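Local coordinates for tRNA (guanine(6)-N2)-methyltransferase (Thermus thermophilus, PDB 3TMA), which catalyses transfer of a methyl group from S-adenosyl-L-methionine to the N2 atom of guanosine 6 in tRNA(Phe), at residues A201-R206 with S223-T228; A194-A199 with R275-P280; P230-D235 with R268-V273; L35-A40 with G69-H74; I217-A222 with S254-L259. One frame throughout, in Å; residues are numbered along the deposited sequence. Where two conformers were deposited one is given.

Interaction 1: residues A201-R206 with S223-T228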
# COMPACT_ATOMS: atom_id res chain seq x y z
N ALA A 201 -3.36 15.41 -5.80
CA ALA A 201 -3.64 16.35 -4.70
C ALA A 201 -2.32 16.94 -4.16
O ALA A 201 -1.37 16.20 -3.95
CB ALA A 201 -4.34 15.64 -3.59
N ARG A 202 -2.29 18.25 -3.90
CA ARG A 202 -1.09 18.94 -3.43
C ARG A 202 -1.45 19.84 -2.26
O ARG A 202 -2.59 20.29 -2.16
CB ARG A 202 -0.51 19.79 -4.56
CG ARG A 202 0.15 18.92 -5.64
CD ARG A 202 0.89 19.79 -6.62
NE ARG A 202 -0.02 20.65 -7.36
CZ ARG A 202 -0.70 20.26 -8.44
NH1 ARG A 202 -0.59 19.01 -8.86
NH2 ARG A 202 -1.49 21.11 -9.09
N PRO A 203 -0.48 20.13 -1.37
CA PRO A 203 -0.72 20.99 -0.20
C PRO A 203 -1.41 22.31 -0.57
O PRO A 203 -0.98 22.99 -1.51
CB PRO A 203 0.70 21.26 0.33
CG PRO A 203 1.43 19.98 -0.02
CD PRO A 203 0.92 19.64 -1.40
N GLY A 204 -2.46 22.66 0.16
CA GLY A 204 -3.21 23.88 -0.14
C GLY A 204 -4.56 23.57 -0.82
O GLY A 204 -5.43 24.40 -0.80
N MET A 205 -4.70 22.40 -1.46
CA MET A 205 -5.95 22.00 -2.10
C MET A 205 -6.98 21.50 -1.10
O MET A 205 -6.64 20.99 -0.02
CB MET A 205 -5.73 20.91 -3.16
CG MET A 205 -4.99 21.41 -4.38
SD MET A 205 -4.83 20.00 -5.51
CE MET A 205 -3.75 20.71 -6.75
N ARG A 206 -8.24 21.78 -1.41
CA ARG A 206 -9.39 21.31 -0.61
C ARG A 206 -9.70 19.88 -1.00
O ARG A 206 -9.82 19.56 -2.20
CB ARG A 206 -10.63 22.19 -0.91
CG ARG A 206 -10.46 23.69 -0.47
CD ARG A 206 -11.47 24.60 -1.25
NE ARG A 206 -11.24 24.53 -2.69
CZ ARG A 206 -12.02 25.08 -3.61
NH1 ARG A 206 -11.72 24.98 -4.91
NH2 ARG A 206 -13.06 25.81 -3.23
N SER A 223 -2.53 13.90 6.94
CA SER A 223 -1.17 13.62 7.37
C SER A 223 -0.18 13.97 6.26
O SER A 223 0.92 14.45 6.52
CB SER A 223 -1.05 12.15 7.77
OG SER A 223 0.31 11.73 7.85
N THR A 224 -0.58 13.76 5.00
CA THR A 224 0.30 14.02 3.84
C THR A 224 0.32 15.50 3.42
O THR A 224 1.38 16.03 3.09
CB THR A 224 -0.19 13.21 2.61
OG1 THR A 224 -0.18 11.81 2.95
CG2 THR A 224 0.75 13.47 1.40
N LEU A 225 -0.84 16.13 3.37
CA LEU A 225 -0.96 17.49 2.81
C LEU A 225 -0.69 18.59 3.86
O LEU A 225 -0.32 19.74 3.50
CB LEU A 225 -2.38 17.68 2.23
CG LEU A 225 -2.73 16.73 1.09
CD1 LEU A 225 -4.23 16.89 0.66
CD2 LEU A 225 -1.77 17.04 -0.09
N GLY A 226 -0.88 18.25 5.13
CA GLY A 226 -0.67 19.20 6.26
C GLY A 226 -1.81 20.23 6.36
O GLY A 226 -2.73 20.20 5.54
N PRO A 227 -1.74 21.15 7.35
CA PRO A 227 -2.92 21.92 7.74
C PRO A 227 -3.36 23.02 6.74
O PRO A 227 -4.43 23.59 6.93
CB PRO A 227 -2.52 22.58 9.08
CG PRO A 227 -1.03 22.48 9.18
CD PRO A 227 -0.65 21.24 8.35
N THR A 228 -2.55 23.33 5.72
CA THR A 228 -2.99 24.31 4.72
C THR A 228 -4.05 23.70 3.76
O THR A 228 -4.70 24.43 3.01
CB THR A 228 -1.81 25.00 3.91
OG1 THR A 228 -1.26 24.07 2.98
CG2 THR A 228 -0.69 25.56 4.83
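Leu225 lays its CD2 methyl on the peptide link that joins Arg202 to Pro203, with CD2 3.6 Å from Arg202 C and equally close to Pro203 N. Its other methyl reaches back along the chain, CD1 lying 4.4 Å from Ala201 CB. With chi1 -61° CG lies opposite the carbonyl carbon, and the methyls lean from the flank of the last helical turn onto the loop. A branched aliphatic side chain suits this place, because a peptide link with a proline on its nitrogen has no N-H to offer. The Pro203 ring crosses Leu225 at about a right angle, its CD 4.0 Å from CD2, while its CB passes 3.7 Å from Leu225 O.

Further out, the loop makes a type II beta turn from Arg202 to Met205, closed by Met205 N to Arg202 O at 3.1 Å. Gly204 takes the third position with positive phi, as such turns prefer, and its CA donates a CH...O contact to Thr228 O at 3.5 Å. The amide of Gly204 lies near Thr228 OG1 at too poor an angle to bond and is taken instead by Ser229 OG. Gly226, first past the helix, has positive phi and turns the chain away. The loop entering strand 207-209 packs on the helix C-terminus, within the Rossmann-fold beta-alpha-beta crossover 207-209/216-225/231-235, away from the cofactor site.

Interaction 2: residues A194-A199 with R275-P280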
# COMPACT_ATOMS: atom_id res chain seq x y z
N ALA A 194 -2.26 6.18 -2.51
CA ALA A 194 -2.31 6.05 -3.98
C ALA A 194 -3.45 6.87 -4.61
O ALA A 194 -3.25 7.52 -5.65
CB ALA A 194 -2.46 4.56 -4.38
N LEU A 195 -4.64 6.87 -3.99
CA LEU A 195 -5.73 7.73 -4.53
C LEU A 195 -5.32 9.21 -4.52
O LEU A 195 -5.61 9.97 -5.48
CB LEU A 195 -7.04 7.58 -3.72
CG LEU A 195 -7.69 6.20 -3.79
CD1 LEU A 195 -8.95 6.14 -2.88
CD2 LEU A 195 -8.06 5.89 -5.26
N LEU A 196 -4.73 9.63 -3.41
CA LEU A 196 -4.19 10.98 -3.26
C LEU A 196 -3.25 11.37 -4.41
O LEU A 196 -3.40 12.42 -5.03
CB LEU A 196 -3.42 11.00 -1.95
CG LEU A 196 -3.19 12.27 -1.16
CD1 LEU A 196 -4.49 13.03 -0.91
CD2 LEU A 196 -2.54 11.83 0.15
N ARG A 197 -2.26 10.51 -4.68
CA ARG A 197 -1.29 10.73 -5.75
C ARG A 197 -1.90 10.63 -7.15
O ARG A 197 -1.56 11.43 -8.05
CB ARG A 197 -0.13 9.72 -5.61
CG ARG A 197 0.73 10.02 -4.37
CD ARG A 197 1.78 8.94 -4.06
NE ARG A 197 2.70 9.40 -3.00
CZ ARG A 197 3.97 9.75 -3.20
NH1 ARG A 197 4.55 9.63 -4.40
NH2 ARG A 197 4.68 10.21 -2.18
N LEU A 198 -2.78 9.64 -7.37
CA LEU A 198 -3.41 9.53 -8.69
C LEU A 198 -4.31 10.73 -9.00
O LEU A 198 -4.48 11.08 -10.15
CB LEU A 198 -4.22 8.24 -8.81
CG LEU A 198 -3.35 6.99 -8.80
CD1 LEU A 198 -4.22 5.75 -8.51
CD2 LEU A 198 -2.65 6.88 -10.19
N ALA A 199 -4.89 11.33 -7.97
CA ALA A 199 -5.72 12.55 -8.13
C ALA A 199 -4.87 13.83 -8.20
O ALA A 199 -5.41 14.93 -8.41
CB ALA A 199 -6.73 12.66 -6.99
N ARG A 275 -10.40 18.20 -4.97
CA ARG A 275 -10.11 16.78 -5.15
C ARG A 275 -11.09 15.98 -4.30
O ARG A 275 -11.37 16.34 -3.15
CB ARG A 275 -8.66 16.43 -4.68
CG ARG A 275 -7.51 17.13 -5.48
CD ARG A 275 -7.62 16.75 -6.99
NE ARG A 275 -6.47 17.27 -7.76
CZ ARG A 275 -6.49 18.41 -8.43
NH1 ARG A 275 -7.58 19.18 -8.45
NH2 ARG A 275 -5.42 18.77 -9.11
N ILE A 276 -11.62 14.90 -4.87
CA ILE A 276 -12.54 14.02 -4.13
C ILE A 276 -11.97 12.60 -4.23
O ILE A 276 -11.61 12.14 -5.32
CB ILE A 276 -13.97 14.05 -4.76
CG1 ILE A 276 -14.51 15.49 -4.67
CG2 ILE A 276 -14.92 13.05 -4.07
CD1 ILE A 276 -15.94 15.65 -5.31
N LEU A 277 -11.76 11.96 -3.08
CA LEU A 277 -11.12 10.64 -3.06
C LEU A 277 -12.16 9.67 -2.51
O LEU A 277 -12.55 9.79 -1.35
CB LEU A 277 -9.90 10.66 -2.11
CG LEU A 277 -8.96 11.86 -2.30
CD1 LEU A 277 -7.82 11.86 -1.23
CD2 LEU A 277 -8.36 11.89 -3.72
N ALA A 278 -12.65 8.76 -3.35
CA ALA A 278 -13.94 8.11 -3.07
C ALA A 278 -13.79 6.58 -3.08
O ALA A 278 -13.26 6.02 -4.04
CB ALA A 278 -14.95 8.56 -4.06
N ASN A 279 -14.28 5.94 -2.02
CA ASN A 279 -14.23 4.50 -1.87
C ASN A 279 -15.67 4.07 -1.54
O ASN A 279 -16.02 3.89 -0.38
CB ASN A 279 -13.28 4.18 -0.72
CG ASN A 279 -13.28 2.74 -0.33
OD1 ASN A 279 -13.37 1.85 -1.17
ND2 ASN A 279 -13.16 2.49 0.98
N PRO A 280 -16.54 3.96 -2.56
CA PRO A 280 -17.97 3.66 -2.31
C PRO A 280 -18.18 2.27 -1.70
O PRO A 280 -17.35 1.40 -1.93
CB PRO A 280 -18.60 3.69 -3.71
CG PRO A 280 -17.65 4.46 -4.56
CD PRO A 280 -16.26 4.34 -3.95
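Leu277 points its CB at helix 189-198, 4.5 Å from Leu195 CB, and from there its two methyls part. CD1 runs to Leu196, which has two conformers; in the one described it meets CD1 of that leucine at 3.5 Å. CD2 turns to Ala199, just past the helix, lying 3.7 Å from Ala199 CB and near Leu195 O. Leu196 starts out from the far side of the helix, but in this conformer chi1 -155°, which sets its CG opposite the backbone N, swings the tip round to Leu277. Ala199 is small enough for Leu277 CD2 and Arg275 CD both to reach its CB.

This is the helix-on-sheet packing of a Rossmann-fold methyltransferase: strand 275-278 is a central strand, and the helix segment runs roughly antiparallel to it, at 146° with the axes 8.8 Å apart. Beyond the strand end comes Asn279, inferred by similarity to bind S-adenosyl-L-methionine.

At the strand's beginning the Arg275 chain is bent at chi2, bringing its NE 2.6 Å from Ala199 O. The carbonyl sits at the edge of the guanidinium, near its plane, but the N-H...O angle of 127° makes the bond weak. A second weak bond runs from NE to Asp200 O, so the arginine spans two carbonyls where the helix has ended. Its CD also stays within 4.2 Å of Ala199 CB, and Met205 packs against the same side chain.

Interaction 3: residues P230-D235 with R268-V273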
# COMPACT_ATOMS: atom_id res chain seq x y z
N PRO A 230 -7.69 22.24 3.60
CA PRO A 230 -8.96 21.85 4.23
C PRO A 230 -9.39 20.42 3.83
O PRO A 230 -9.32 20.06 2.66
CB PRO A 230 -9.96 22.87 3.68
CG PRO A 230 -9.06 24.11 3.27
CD PRO A 230 -7.83 23.41 2.70
N VAL A 231 -9.71 19.58 4.82
CA VAL A 231 -10.13 18.18 4.55
C VAL A 231 -11.53 17.99 5.12
O VAL A 231 -11.78 18.33 6.28
CB VAL A 231 -9.20 17.15 5.22
CG1 VAL A 231 -9.74 15.71 4.99
CG2 VAL A 231 -7.80 17.28 4.64
N TYR A 232 -12.45 17.57 4.25
CA TYR A 232 -13.86 17.34 4.61
C TYR A 232 -14.08 15.82 4.48
O TYR A 232 -13.49 15.19 3.60
CB TYR A 232 -14.77 18.07 3.58
CG TYR A 232 -14.62 19.59 3.60
CD1 TYR A 232 -15.43 20.37 4.43
CD2 TYR A 232 -13.73 20.25 2.74
CE1 TYR A 232 -15.28 21.78 4.46
CE2 TYR A 232 -13.62 21.64 2.74
CZ TYR A 232 -14.36 22.39 3.61
OH TYR A 232 -14.20 23.76 3.61
N ALA A 233 -14.90 15.24 5.35
CA ALA A 233 -15.06 13.81 5.34
C ALA A 233 -16.45 13.52 5.83
O ALA A 233 -16.89 14.10 6.83
CB ALA A 233 -14.02 13.15 6.26
N GLY A 234 -17.15 12.60 5.16
CA GLY A 234 -18.54 12.39 5.48
C GLY A 234 -18.89 10.93 5.60
O GLY A 234 -18.29 10.07 4.92
N ASP A 235 -19.90 10.63 6.42
CA ASP A 235 -20.42 9.29 6.47
C ASP A 235 -21.79 9.30 7.15
O ASP A 235 -22.11 10.22 7.92
CB ASP A 235 -19.45 8.41 7.28
CG ASP A 235 -19.64 6.94 7.01
OD1 ASP A 235 -20.46 6.29 7.74
OD2 ASP A 235 -18.95 6.42 6.09
N ARG A 268 -25.70 19.16 0.04
CA ARG A 268 -26.44 19.54 1.26
C ARG A 268 -25.44 19.75 2.43
O ARG A 268 -25.79 20.34 3.46
CB ARG A 268 -27.45 18.46 1.66
CG ARG A 268 -28.69 18.32 0.75
CD ARG A 268 -29.70 17.27 1.26
NE ARG A 268 -30.68 16.89 0.24
CZ ARG A 268 -31.66 16.01 0.42
NH1 ARG A 268 -31.84 15.40 1.59
NH2 ARG A 268 -32.51 15.76 -0.56
N PHE A 269 -24.22 19.26 2.27
CA PHE A 269 -23.28 19.11 3.40
C PHE A 269 -21.90 19.73 3.21
O PHE A 269 -21.25 20.12 4.18
CB PHE A 269 -23.09 17.61 3.71
CG PHE A 269 -24.36 16.91 4.07
CD1 PHE A 269 -24.93 17.09 5.34
CD2 PHE A 269 -25.05 16.15 3.13
CE1 PHE A 269 -26.14 16.46 5.68
CE2 PHE A 269 -26.27 15.53 3.46
CZ PHE A 269 -26.81 15.68 4.72
N PHE A 270 -21.40 19.73 1.96
CA PHE A 270 -20.02 20.17 1.70
C PHE A 270 -19.96 21.28 0.68
O PHE A 270 -20.72 21.26 -0.28
CB PHE A 270 -19.17 18.96 1.20
CG PHE A 270 -19.09 17.83 2.22
CD1 PHE A 270 -18.44 18.04 3.45
CD2 PHE A 270 -19.76 16.63 2.00
CE1 PHE A 270 -18.40 17.05 4.43
CE2 PHE A 270 -19.69 15.58 2.96
CZ PHE A 270 -19.00 15.81 4.19
N PRO A 271 -18.94 22.14 0.78
CA PRO A 271 -18.72 23.20 -0.20
C PRO A 271 -17.89 22.69 -1.38
O PRO A 271 -17.49 21.50 -1.42
CB PRO A 271 -17.92 24.23 0.61
CG PRO A 271 -17.08 23.40 1.50
CD PRO A 271 -17.95 22.19 1.88
N GLU A 272 -17.61 23.58 -2.33
CA GLU A 272 -16.73 23.19 -3.45
C GLU A 272 -15.36 22.72 -2.90
O GLU A 272 -14.87 23.26 -1.90
CB GLU A 272 -16.50 24.38 -4.36
CG GLU A 272 -15.51 24.08 -5.50
CD GLU A 272 -15.30 25.29 -6.41
OE1 GLU A 272 -14.45 26.17 -6.07
OE2 GLU A 272 -16.02 25.37 -7.42
N VAL A 273 -14.74 21.75 -3.58
CA VAL A 273 -13.41 21.28 -3.23
C VAL A 273 -12.58 21.09 -4.52
O VAL A 273 -13.11 21.27 -5.63
CB VAL A 273 -13.45 19.91 -2.44
CG1 VAL A 273 -14.14 20.06 -1.10
CG2 VAL A 273 -14.06 18.81 -3.28
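The Tyr232 ring carries the Pro271 ring over one face: Pro271 CD stands 4.0 Å from the ring centroid and 22° off the normal, a CH-pi contact displaced toward the rim. Pro271 CG continues outward over the phenol end, 3.6 Å from Tyr232 CZ. Val273 CG1 and Phe270 CD1 both approach the tyrosine obliquely, the first 3.9 Å from Tyr232 CD2 and the second 3.7 Å from Tyr232 CB. The phenylalanine ring turns its edge to the strand. Its CZ reaches 3.7 Å to Gly234 CA, with Ala233 O also near the ring plane, while Phe269 CB covers one face toward the rim.

With chi1 near -60° the Phe270 side chain, which leaves its backbone obliquely, is carried inward until the ring edge meets the strand. Gly234 suits this approach because a beta carbon there would lie only 2.8 Å from Phe270 CZ, a clash. Proline provides a rigid, apolar surface with polarised C-H groups for the aromatic face, and tyrosine can give its flat ring to this packing while its hydroxyl lies at the outer end. Leu208 of strand 207-209 and Leu259 of strand 257-260 touch the same cluster. Here the loop entering strand 275-278 covers one side of strand 231-235 in the parallel part of the Rossmann-fold sheet; Ala233 points to the other side, its side chain about 6 Å from Gly215, which by similarity binds S-adenosyl-L-methionine.

Interaction 4: residues L35-A40 with G69-H74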
# COMPACT_ATOMS: atom_id res chain seq x y z
N LEU A 35 7.68 3.35 -7.15
CA LEU A 35 8.95 3.68 -7.78
C LEU A 35 9.24 5.19 -7.71
O LEU A 35 10.36 5.59 -7.40
CB LEU A 35 8.98 3.19 -9.23
CG LEU A 35 10.16 3.63 -10.07
CD1 LEU A 35 11.44 3.04 -9.49
CD2 LEU A 35 9.97 3.23 -11.56
N GLU A 36 8.22 6.02 -7.91
CA GLU A 36 8.40 7.47 -7.75
C GLU A 36 8.78 7.88 -6.33
O GLU A 36 9.64 8.78 -6.15
CB GLU A 36 7.16 8.25 -8.21
CG GLU A 36 6.88 8.03 -9.69
CD GLU A 36 5.49 8.48 -10.15
OE1 GLU A 36 4.77 9.20 -9.41
OE2 GLU A 36 5.11 8.09 -11.29
N GLU A 37 8.08 7.33 -5.33
CA GLU A 37 8.47 7.58 -3.91
C GLU A 37 9.90 7.16 -3.60
O GLU A 37 10.66 7.92 -2.99
CB GLU A 37 7.49 6.89 -2.93
CG GLU A 37 7.46 7.64 -1.62
CD GLU A 37 6.54 7.01 -0.56
OE1 GLU A 37 6.08 5.85 -0.75
OE2 GLU A 37 6.33 7.69 0.48
N LEU A 38 10.28 5.95 -3.99
CA LEU A 38 11.64 5.48 -3.77
C LEU A 38 12.70 6.34 -4.46
O LEU A 38 13.78 6.62 -3.90
CB LEU A 38 11.80 4.01 -4.19
CG LEU A 38 11.32 2.95 -3.20
CD1 LEU A 38 11.10 1.59 -3.93
CD2 LEU A 38 12.33 2.79 -2.04
N SER A 39 12.39 6.76 -5.68
CA SER A 39 13.34 7.50 -6.50
C SER A 39 13.58 8.88 -5.91
O SER A 39 14.66 9.42 -6.03
CB SER A 39 12.79 7.63 -7.94
OG SER A 39 13.78 8.16 -8.80
N ALA A 40 12.56 9.46 -5.30
CA ALA A 40 12.75 10.74 -4.63
C ALA A 40 13.57 10.58 -3.33
O ALA A 40 14.33 11.47 -2.94
CB ALA A 40 11.41 11.42 -4.36
N GLY A 69 9.91 5.64 6.14
CA GLY A 69 9.01 6.78 5.95
C GLY A 69 8.16 6.63 4.69
O GLY A 69 7.36 7.54 4.34
N LEU A 70 8.35 5.52 3.98
CA LEU A 70 7.63 5.28 2.71
C LEU A 70 6.14 5.13 2.98
O LEU A 70 5.75 4.42 3.89
CB LEU A 70 8.16 4.02 2.01
CG LEU A 70 9.56 4.18 1.44
CD1 LEU A 70 10.18 2.82 1.06
CD2 LEU A 70 9.55 5.17 0.27
N ARG A 71 5.33 5.84 2.22
CA ARG A 71 3.89 5.77 2.38
C ARG A 71 3.21 4.82 1.39
O ARG A 71 2.01 4.56 1.53
CB ARG A 71 3.28 7.17 2.27
CG ARG A 71 3.83 8.10 3.35
CD ARG A 71 2.83 8.14 4.43
NE ARG A 71 2.75 9.47 4.97
CZ ARG A 71 1.83 9.89 5.83
NH1 ARG A 71 0.83 9.10 6.18
NH2 ARG A 71 1.91 11.13 6.29
N LEU A 72 3.93 4.31 0.40
CA LEU A 72 3.29 3.35 -0.50
C LEU A 72 3.78 1.92 -0.27
O LEU A 72 3.48 1.04 -1.07
CB LEU A 72 3.53 3.75 -1.95
CG LEU A 72 2.77 5.05 -2.31
CD1 LEU A 72 3.44 5.78 -3.47
CD2 LEU A 72 1.31 4.69 -2.62
N ALA A 73 4.54 1.68 0.80
CA ALA A 73 5.11 0.34 0.99
C ALA A 73 4.40 -0.44 2.07
O ALA A 73 3.98 0.13 3.09
CB ALA A 73 6.62 0.43 1.29
N HIS A 74 4.30 -1.74 1.88
CA HIS A 74 3.83 -2.62 2.95
C HIS A 74 5.02 -3.16 3.74
O HIS A 74 5.18 -2.80 4.92
CB HIS A 74 3.00 -3.77 2.39
CG HIS A 74 1.69 -3.33 1.83
ND1 HIS A 74 0.77 -2.62 2.58
CD2 HIS A 74 1.13 -3.53 0.62
CE1 HIS A 74 -0.31 -2.41 1.84
NE2 HIS A 74 -0.09 -2.91 0.63
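Glu37 reaches straight across from helix 31-41 and clasps two successive amides of the loop with its carboxylate. Its CG lies opposite the backbone N (chi1 -153°) and the chain stays extended beyond it, which delivers the head to the loop backbone. OE2 accepts from Arg71 N at 2.7 Å in a nearly straight bond, 171° at the hydrogen, while OE1 takes Leu72 N at 2.9 Å with a more bent angle of 143°. Both oxygens use their syn lone pairs. Two bonds to neighbouring amides fix the rotation of the carboxylate, and glutamate fits because it offers two acceptors on an arm long enough to cross the gap. Leu70 CD2 lies beside the stem, 3.7 Å from Glu37 CG, and 3.6 Å from the carboxylate carbon CD; Leu72 CB also packs by OE1.

The contact lies in the N-terminal part of the protein, where the helix packs beside strand 21-25 and the loop leads into strand 76-84 of the same sheet. Loop residues 69-74 also belong to the ferredoxin-like NFLD region that accompanies the THUMP domain.

One residue on, Leu38 meets Leu70 at about a right angle, CD2 to CD1 at 3.8 Å, and inserts between it and the sheet residues Leu22, Ala24, Val56 and Ile58. Arg71 sends its guanidinium away from Glu37 to a salt bridge with Glu220 of the methyltransferase domain, with Ser223 OG also close but in a doubtful geometry.

Interaction 5: residues I217-A222 with S254-L259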
# COMPACT_ATOMS: atom_id res chain seq x y z
N ILE A 217 -9.01 7.40 4.65
CA ILE A 217 -8.64 8.29 3.54
C ILE A 217 -8.43 9.75 4.01
O ILE A 217 -7.42 10.38 3.64
CB ILE A 217 -9.67 8.26 2.42
CG1 ILE A 217 -9.58 6.94 1.66
CG2 ILE A 217 -9.41 9.37 1.42
CD1 ILE A 217 -10.84 6.66 0.78
N ALA A 218 -9.32 10.24 4.88
CA ALA A 218 -9.16 11.59 5.45
C ALA A 218 -7.86 11.76 6.24
O ALA A 218 -7.20 12.81 6.14
CB ALA A 218 -10.40 11.99 6.34
N LEU A 219 -7.51 10.75 7.05
CA LEU A 219 -6.34 10.85 7.89
C LEU A 219 -5.11 10.81 7.00
O LEU A 219 -4.14 11.52 7.27
CB LEU A 219 -6.30 9.66 8.90
CG LEU A 219 -7.50 9.59 9.88
CD1 LEU A 219 -7.59 8.22 10.58
CD2 LEU A 219 -7.39 10.70 10.92
N GLU A 220 -5.08 9.89 6.01
CA GLU A 220 -3.95 9.83 5.07
C GLU A 220 -3.73 11.17 4.35
O GLU A 220 -2.57 11.69 4.23
CB GLU A 220 -4.09 8.68 4.08
CG GLU A 220 -2.83 8.49 3.17
CD GLU A 220 -1.57 7.94 3.93
OE1 GLU A 220 -1.66 7.51 5.09
OE2 GLU A 220 -0.48 7.97 3.34
N ALA A 221 -4.83 11.75 3.87
CA ALA A 221 -4.78 13.04 3.20
C ALA A 221 -4.25 14.15 4.16
O ALA A 221 -3.38 14.95 3.78
CB ALA A 221 -6.20 13.42 2.72
N ALA A 222 -4.82 14.25 5.36
CA ALA A 222 -4.41 15.30 6.32
C ALA A 222 -2.95 15.15 6.70
O ALA A 222 -2.19 16.12 6.69
CB ALA A 222 -5.28 15.29 7.58
N SER A 254 -6.39 17.12 13.89
CA SER A 254 -7.70 17.54 14.28
C SER A 254 -8.39 18.58 13.44
O SER A 254 -9.49 18.88 13.76
CB SER A 254 -7.69 18.03 15.71
OG SER A 254 -7.26 17.07 16.61
N TRP A 255 -7.75 19.14 12.41
CA TRP A 255 -8.45 20.07 11.59
C TRP A 255 -9.41 19.40 10.60
O TRP A 255 -10.09 20.07 9.93
CB TRP A 255 -7.47 20.94 10.85
CG TRP A 255 -6.57 20.22 9.93
CD1 TRP A 255 -6.77 19.94 8.64
CD2 TRP A 255 -5.31 19.69 10.26
NE1 TRP A 255 -5.72 19.29 8.12
CE2 TRP A 255 -4.80 19.10 9.10
CE3 TRP A 255 -4.55 19.65 11.42
CZ2 TRP A 255 -3.58 18.51 9.06
CZ3 TRP A 255 -3.33 19.05 11.38
CH2 TRP A 255 -2.86 18.49 10.22
N ILE A 256 -9.45 18.08 10.50
CA ILE A 256 -10.38 17.43 9.55
C ILE A 256 -11.83 17.72 10.00
O ILE A 256 -12.14 17.57 11.19
CB ILE A 256 -10.19 15.92 9.54
CG1 ILE A 256 -8.78 15.58 8.99
CG2 ILE A 256 -11.28 15.25 8.68
CD1 ILE A 256 -8.32 14.14 9.41
N ARG A 257 -12.70 18.09 9.06
CA ARG A 257 -14.10 18.34 9.38
C ARG A 257 -14.85 17.08 9.06
O ARG A 257 -15.14 16.81 7.87
CB ARG A 257 -14.63 19.50 8.53
CG ARG A 257 -16.16 19.81 8.70
CD ARG A 257 -16.54 21.20 8.08
NE ARG A 257 -17.99 21.41 7.95
CZ ARG A 257 -18.75 21.85 8.96
NH1 ARG A 257 -18.21 22.09 10.15
NH2 ARG A 257 -20.06 22.01 8.79
N PHE A 258 -15.14 16.29 10.10
CA PHE A 258 -15.96 15.07 9.93
C PHE A 258 -17.44 15.43 10.14
O PHE A 258 -17.81 16.00 11.16
CB PHE A 258 -15.61 13.97 10.94
CG PHE A 258 -14.23 13.35 10.73
CD1 PHE A 258 -14.05 12.35 9.79
CD2 PHE A 258 -13.15 13.75 11.51
CE1 PHE A 258 -12.79 11.75 9.59
CE2 PHE A 258 -11.88 13.18 11.32
CZ PHE A 258 -11.69 12.19 10.36
N LEU A 259 -18.29 14.96 9.24
CA LEU A 259 -19.69 15.37 9.27
C LEU A 259 -20.58 14.18 8.93
O LEU A 259 -20.23 13.35 8.08
CB LEU A 259 -19.86 16.46 8.22
CG LEU A 259 -20.72 17.71 8.36
CD1 LEU A 259 -20.47 18.52 9.69
CD2 LEU A 259 -20.51 18.57 7.10
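Ile256 presses its side chain against helix 216-225, where CD1 lies 3.7 Å from Ala222 CB and equally near Ala218 O. Its CG2 branch meets Ala218 CB at 4.1 Å; CD1 thus spans the turn from Ala218 to Ala222 while CG2 stays on Ala218. From the side comes Leu219, crossing Ile256 at about a right angle with CD2 3.9 Å from CD1. Ala218 and Ala222, one turn apart, keep this helix face low enough for a branched residue to lie on it.

Two aromatic rings extend the contact. Phe258 CE1 approaches Ala218 CB obliquely at 4.0 Å, and Ile256 CG2 lies over one face of that same ring. Trp255 has CG between the backbone N and the carbonyl carbon (chi1 62°), which turns the indole toward the helix end; there CZ2 is 3.6 Å from Ala222 O, which sits at the ring's edge.

The helix packs on the sheet where the chain enters edge strand 257-260, as an alpha layer on the parallel sheet of the Rossmann fold. Further out, Val231 and Ala233 of the neighbouring strand also touch Ala218, while Ala247 and Ala248 of helix 238-250 back Leu219. Arg257 and Leu259 bond through their backbones to strand 231-235, which holds the edge strand in place.

In the fold
Interactions 1, 2, 3 and 5 all belong to the methyltransferase domain. Interactions 1 and 5 share helix 216-225, about 10 Å apart between centres; interactions 3 and 5, also about 10 Å apart between centres, are joined by backbone pairing, Ala233 O to Leu259 N at 2.9 Å. Interactions 1 and 3 are tied by the Arg206–Glu272 salt bridge. Near the inferred S-adenosyl-L-methionine site, Asn279 CB of interaction 2 packs on Ile217 CD1 of interaction 5 at 3.8 Å, and the Phe258 side chain of interaction 5 is about 4 Å from Gly215. Interaction 4 lies in the N-terminal part, about 22 Å from interaction 5 between centres, yet bridged to it by Arg71 and Glu220.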